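Local coordinates for probable GTP-binding protein EngB (Pyrococcus horikoshii, PDB 2CXX), which binds guanine nucleotides, here GDP, and is probably needed for normal cell division and septation, at residues E66-K69 and D70-V73; S154-D157 and K158-P162. All blocks are in the same frame, centred on the assembly; numbering follows the deposited sequence.

Interaction 1 of 2, residues E66-K69 and D70-V73; sequences ERIK and DEIV
I68 and I72, one turn apart on helix 62-79, meet on its buried side, where I68 CG2 lies 3.9 Å from CD1 of I72. The two chains cross at a slant, and I68 also rests on R36 and P52 while I72 rests on M51 and F54, so this flank packs against loops that include residues predicted to bind GTP (R36, M51, P52). Regular i to i+4 backbone bonds run beneath them, such as I72 N to I68 O at 3.0 Å.

The outward flank is charged. In R67, CG anti to the backbone N (chi1 156°) and an extended chi2 carry the aliphatic part close past the carboxylate of E71, with CD of R67 3.1 Å from OE1 of E71; the bend at chi3 then turns the guanidinium. The salt bridge itself is long, with R67 NH1 3.6 Å from E71 OE1, and the two planes stand 58° apart, far from a flat two-pronged pairing. Replacing E71 with an alanine would remove the carboxylate and would probably leave the R67 guanidinium without this acid and freer to turn, with the like charge of R36 close by. Looser still is the solvent side, where E66 OE2 and D70 OD2 are 4.3 Å apart; one water donates to both, at 2.6 Å to D70 OD2 and 3.3 Å to E66 OE2. The extended chain of K69 ends in a salt bridge to E113.

The helix thus has an apolar flank packed on the loops and a polar one held by a long ion pair and a shared water, whose hydrogens probably ease the repulsion between the two carboxylates.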
loop_
_atom_site.group_PDB
_atom_site.type_symbol
_atom_site.label_atom_id
_atom_site.label_comp_id
_atom_site.label_asym_id
_atom_site.label_seq_id
_atom_site.Cartn_x
_atom_site.Cartn_y
_atom_site.Cartn_z
ATOM N N GLU A 66 -0.980 -9.688 -14.275
ATOM C CA GLU A 66 -0.500 -10.842 -13.500
ATOM C C GLU A 66 1.020 -10.917 -13.515
ATOM O O GLU A 66 1.647 -11.283 -12.503
ATOM C CB GLU A 66 -1.040 -12.179 -14.037
ATOM C CG GLU A 66 -0.597 -13.355 -13.157
ATOM C CD GLU A 66 -1.264 -14.676 -13.459
ATOM O OE1 GLU A 66 -2.510 -14.703 -13.622
ATOM O OE2 GLU A 66 -0.542 -15.708 -13.489
ATOM N N ARG A 67 1.628 -10.579 -14.642
ATOM C CA ARG A 67 3.090 -10.650 -14.714
ATOM C C ARG A 67 3.724 -9.666 -13.740
ATOM O O ARG A 67 4.726 -9.960 -13.096
ATOM C CB ARG A 67 3.632 -10.326 -16.106
ATOM C CG ARG A 67 5.067 -9.846 -15.965
ATOM C CD ARG A 67 5.968 -9.980 -17.140
ATOM N NE ARG A 67 5.669 -9.055 -18.209
ATOM C CZ ARG A 67 6.605 -8.480 -18.960
ATOM N NH1 ARG A 67 7.902 -8.720 -18.742
ATOM N NH2 ARG A 67 6.242 -7.690 -19.962
ATOM N N ILE A 68 3.142 -8.486 -13.686
ATOM C CA ILE A 68 3.609 -7.447 -12.780
ATOM C C ILE A 68 3.495 -7.930 -11.343
ATOM O O ILE A 68 4.429 -7.757 -10.547
ATOM C CB ILE A 68 2.747 -6.189 -12.965
ATOM C CG1 ILE A 68 3.105 -5.546 -14.288
ATOM C CG2 ILE A 68 3.011 -5.160 -11.837
ATOM C CD1 ILE A 68 2.270 -4.289 -14.618
ATOM N N LYS A 69 2.341 -8.497 -10.999
ATOM C CA LYS A 69 2.128 -8.997 -9.661
ATOM C C LYS A 69 3.197 -10.041 -9.318
ATOM O O LYS A 69 3.728 -10.038 -8.199
ATOM C CB LYS A 69 0.728 -9.581 -9.545
ATOM C CG LYS A 69 0.527 -10.307 -8.242
ATOM C CD LYS A 69 -0.686 -11.190 -8.348
ATOM C CE LYS A 69 -0.826 -12.172 -7.181
ATOM N NZ LYS A 69 -2.229 -12.684 -7.217
ATOM N N ASP A 70 3.537 -10.912 -10.277
ATOM C CA ASP A 70 4.575 -11.939 -10.066
ATOM C C ASP A 70 5.937 -11.345 -9.812
ATOM O O ASP A 70 6.680 -11.855 -8.997
ATOM C CB ASP A 70 4.748 -12.879 -11.289
ATOM C CG ASP A 70 3.563 -13.819 -11.483
ATOM O OD1 ASP A 70 2.743 -14.023 -10.547
ATOM O OD2 ASP A 70 3.468 -14.352 -12.611
ATOM N N GLU A 71 6.235 -10.268 -10.515
ATOM C CA GLU A 71 7.504 -9.572 -10.403
ATOM C C GLU A 71 7.660 -8.925 -9.016
ATOM O O GLU A 71 8.747 -8.978 -8.438
ATOM C CB GLU A 71 7.578 -8.528 -11.517
ATOM C CG GLU A 71 7.822 -9.223 -12.873
ATOM C CD GLU A 71 7.556 -8.336 -14.081
ATOM O OE1 GLU A 71 8.006 -8.695 -15.193
ATOM O OE2 GLU A 71 6.893 -7.292 -13.929
ATOM N N ILE A 72 6.565 -8.342 -8.521
ATOM C CA ILE A 72 6.507 -7.682 -7.199
ATOM C C ILE A 72 6.700 -8.773 -6.153
ATOM O O ILE A 72 7.469 -8.596 -5.211
ATOM C CB ILE A 72 5.119 -6.951 -6.990
ATOM C CG1 ILE A 72 5.019 -5.791 -7.970
ATOM C CG2 ILE A 72 4.926 -6.465 -5.481
ATOM C CD1 ILE A 72 3.669 -5.152 -8.012
ATOM N N VAL A 73 6.010 -9.889 -6.308
ATOM C CA VAL A 73 6.108 -11.028 -5.369
ATOM C C VAL A 73 7.540 -11.528 -5.314
ATOM O O VAL A 73 8.111 -11.734 -4.227
ATOM C CB VAL A 73 5.163 -12.195 -5.840
ATOM C CG1 VAL A 73 5.612 -13.485 -5.175
ATOM C CG2 VAL A 73 3.659 -11.861 -5.483
HETATM O O HOH W 1 2.281 -14.763 -14.874
#

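Interaction 2 of 2, residues S154-D157 and K158-P162; sequences SEID and KVFIP
With chi1 near -65° in both, I156 and F160 set their side chains for a meeting across the last turn of helix 156-159: CG2 of I156, the branch beside its own carbonyl carbon, comes 4.0 Å from CD1 of F160. I156 O lies at the edge of the phenyl ring, in its plane, 3.6 Å from CD1 of F160, while V159 CG1 lies over one face, offset toward the rim. Both I156 and F160 are buried and reach I142 of helix 138-149; F160 touches V127 and V129 of the neighbouring strand as well.

The same carbonyl accepts the last i to i+4 bond of the helix, from F160 N to I156 O at 2.9 Å, fairly straight at 164°, and V159 N adds a weak one. One residue earlier, E155 O takes two donors in different ways: V159 N approaches almost in line with the carbonyl, whereas K158 N sits well above its plane, at 3.0 Å from E155 O. F160 is the first residue to leave helical angles and is itself the first residue of strand 160-162.

On the outer side, a water donates to F160 O at 2.7 Å and to D157 OD1 at 3.0 Å, tying the aspartate to the start of the strand. S154 OG gives a very short bond of 2.5 Å to OE2 of E155.

Backbone amides at the helix end therefore satisfy E155 O and I156 O, and the water supplies a donor to the first strand carbonyl, while I156 and F160 pack the junction against helix 138-149, F160 also against strand 125-130.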
loop_
_atom_site.group_PDB
_atom_site.type_symbol
_atom_site.label_atom_id
_atom_site.label_comp_id
_atom_site.label_asym_id
_atom_site.label_seq_id
_atom_site.Cartn_x
_atom_site.Cartn_y
_atom_site.Cartn_z
ATOM N N SER A 154 -6.384 -5.810 19.006
ATOM C CA SER A 154 -5.328 -5.124 19.758
ATOM C C SER A 154 -4.330 -4.407 18.856
ATOM O O SER A 154 -3.634 -3.458 19.283
ATOM C CB SER A 154 -4.553 -6.145 20.607
ATOM O OG SER A 154 -4.127 -7.248 19.787
ATOM N N GLU A 155 -4.246 -4.845 17.604
ATOM C CA GLU A 155 -3.274 -4.214 16.717
ATOM C C GLU A 155 -3.855 -3.237 15.713
ATOM O O GLU A 155 -3.109 -2.608 15.011
ATOM C CB GLU A 155 -2.478 -5.275 15.947
ATOM C CG GLU A 155 -1.814 -6.337 16.808
ATOM C CD GLU A 155 -1.345 -5.803 18.179
ATOM O OE1 GLU A 155 -0.412 -4.955 18.234
ATOM O OE2 GLU A 155 -1.927 -6.255 19.207
ATOM N N ILE A 156 -5.169 -3.051 15.676
ATOM C CA ILE A 156 -5.746 -2.148 14.668
ATOM C C ILE A 156 -5.179 -0.732 14.552
ATOM O O ILE A 156 -4.905 -0.245 13.449
ATOM C CB ILE A 156 -7.262 -2.065 14.841
ATOM C CG1 ILE A 156 -7.837 -3.429 14.516
ATOM C CG2 ILE A 156 -7.892 -1.038 13.838
ATOM C CD1 ILE A 156 -9.353 -3.564 14.693
ATOM N N ASP A 157 -5.017 -0.050 15.677
ATOM C CA ASP A 157 -4.507 1.301 15.616
ATOM C C ASP A 157 -3.017 1.366 15.314
ATOM O O ASP A 157 -2.529 2.445 15.005
ATOM C CB ASP A 157 -4.791 2.042 16.924
ATOM C CG ASP A 157 -6.253 2.334 17.125
ATOM O OD1 ASP A 157 -6.898 2.795 16.155
ATOM O OD2 ASP A 157 -6.754 2.118 18.253
ATOM N N LYS A 158 -2.317 0.234 15.392
ATOM C CA LYS A 158 -0.892 0.155 15.105
ATOM C C LYS A 158 -0.692 -0.082 13.598
ATOM O O LYS A 158 0.323 0.303 12.984
ATOM C CB LYS A 158 -0.258 -1.025 15.863
ATOM C CG LYS A 158 -0.305 -0.899 17.403
ATOM C CD LYS A 158 0.492 0.333 17.874
ATOM C CE LYS A 158 0.311 0.519 19.390
ATOM N NZ LYS A 158 -1.166 0.507 19.775
ATOM N N VAL A 159 -1.697 -0.707 13.007
ATOM C CA VAL A 159 -1.622 -1.068 11.599
ATOM C C VAL A 159 -2.272 -0.093 10.652
ATOM O O VAL A 159 -1.637 0.345 9.672
ATOM C CB VAL A 159 -2.253 -2.446 11.362
ATOM C CG1 VAL A 159 -2.192 -2.817 9.865
ATOM C CG2 VAL A 159 -1.502 -3.489 12.183
ATOM N N PHE A 160 -3.510 0.263 10.964
ATOM C CA PHE A 160 -4.330 1.131 10.096
ATOM C C PHE A 160 -4.255 2.611 10.396
ATOM O O PHE A 160 -4.722 3.073 11.432
ATOM C CB PHE A 160 -5.799 0.674 10.137
ATOM C CG PHE A 160 -5.997 -0.681 9.567
ATOM C CD1 PHE A 160 -5.993 -1.777 10.398
ATOM C CD2 PHE A 160 -6.203 -0.848 8.184
ATOM C CE1 PHE A 160 -6.205 -3.036 9.880
ATOM C CE2 PHE A 160 -6.423 -2.111 7.637
ATOM C CZ PHE A 160 -6.428 -3.207 8.511
ATOM N N ILE A 161 -3.659 3.369 9.472
ATOM C CA ILE A 161 -3.534 4.809 9.664
ATOM C C ILE A 161 -4.316 5.558 8.585
ATOM O O ILE A 161 -3.919 5.582 7.400
ATOM C CB ILE A 161 -2.046 5.278 9.541
ATOM C CG1 ILE A 161 -1.147 4.428 10.446
ATOM C CG2 ILE A 161 -1.939 6.772 9.883
ATOM C CD1 ILE A 161 -1.375 4.573 11.906
ATOM N N PRO A 162 -5.458 6.139 8.958
ATOM C CA PRO A 162 -6.190 6.868 7.920
ATOM C C PRO A 162 -5.515 8.218 7.580
ATOM O O PRO A 162 -5.037 8.963 8.449
ATOM C CB PRO A 162 -7.588 7.005 8.518
ATOM C CG PRO A 162 -7.350 7.019 9.986
ATOM C CD PRO A 162 -6.192 6.099 10.242
HETATM O O HOH W 2 -6.482 3.905 13.370
#

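In the fold
From the N terminus, the chain passes the P-loop and strands 39-43 and 46-50 before reaching helix 62-79, where interaction 1 lies. It then forms strands 85-91 and 125-130 and the helices around them, and only after helix 138-149 does interaction 2 open. Each contact is local and closes no loop longer than a turn; they follow in series, neither nesting nor crossing. The centres of interactions 1 and 2 are about 27 Å apart, on opposite sides of the chain's centre. Interaction 1 lies where a helix packs on loops with predicted GTP-binding residues, and interaction 2 leads a short helix into edge strand 160-162, paired with strand 125-130, of the GTPase sheet.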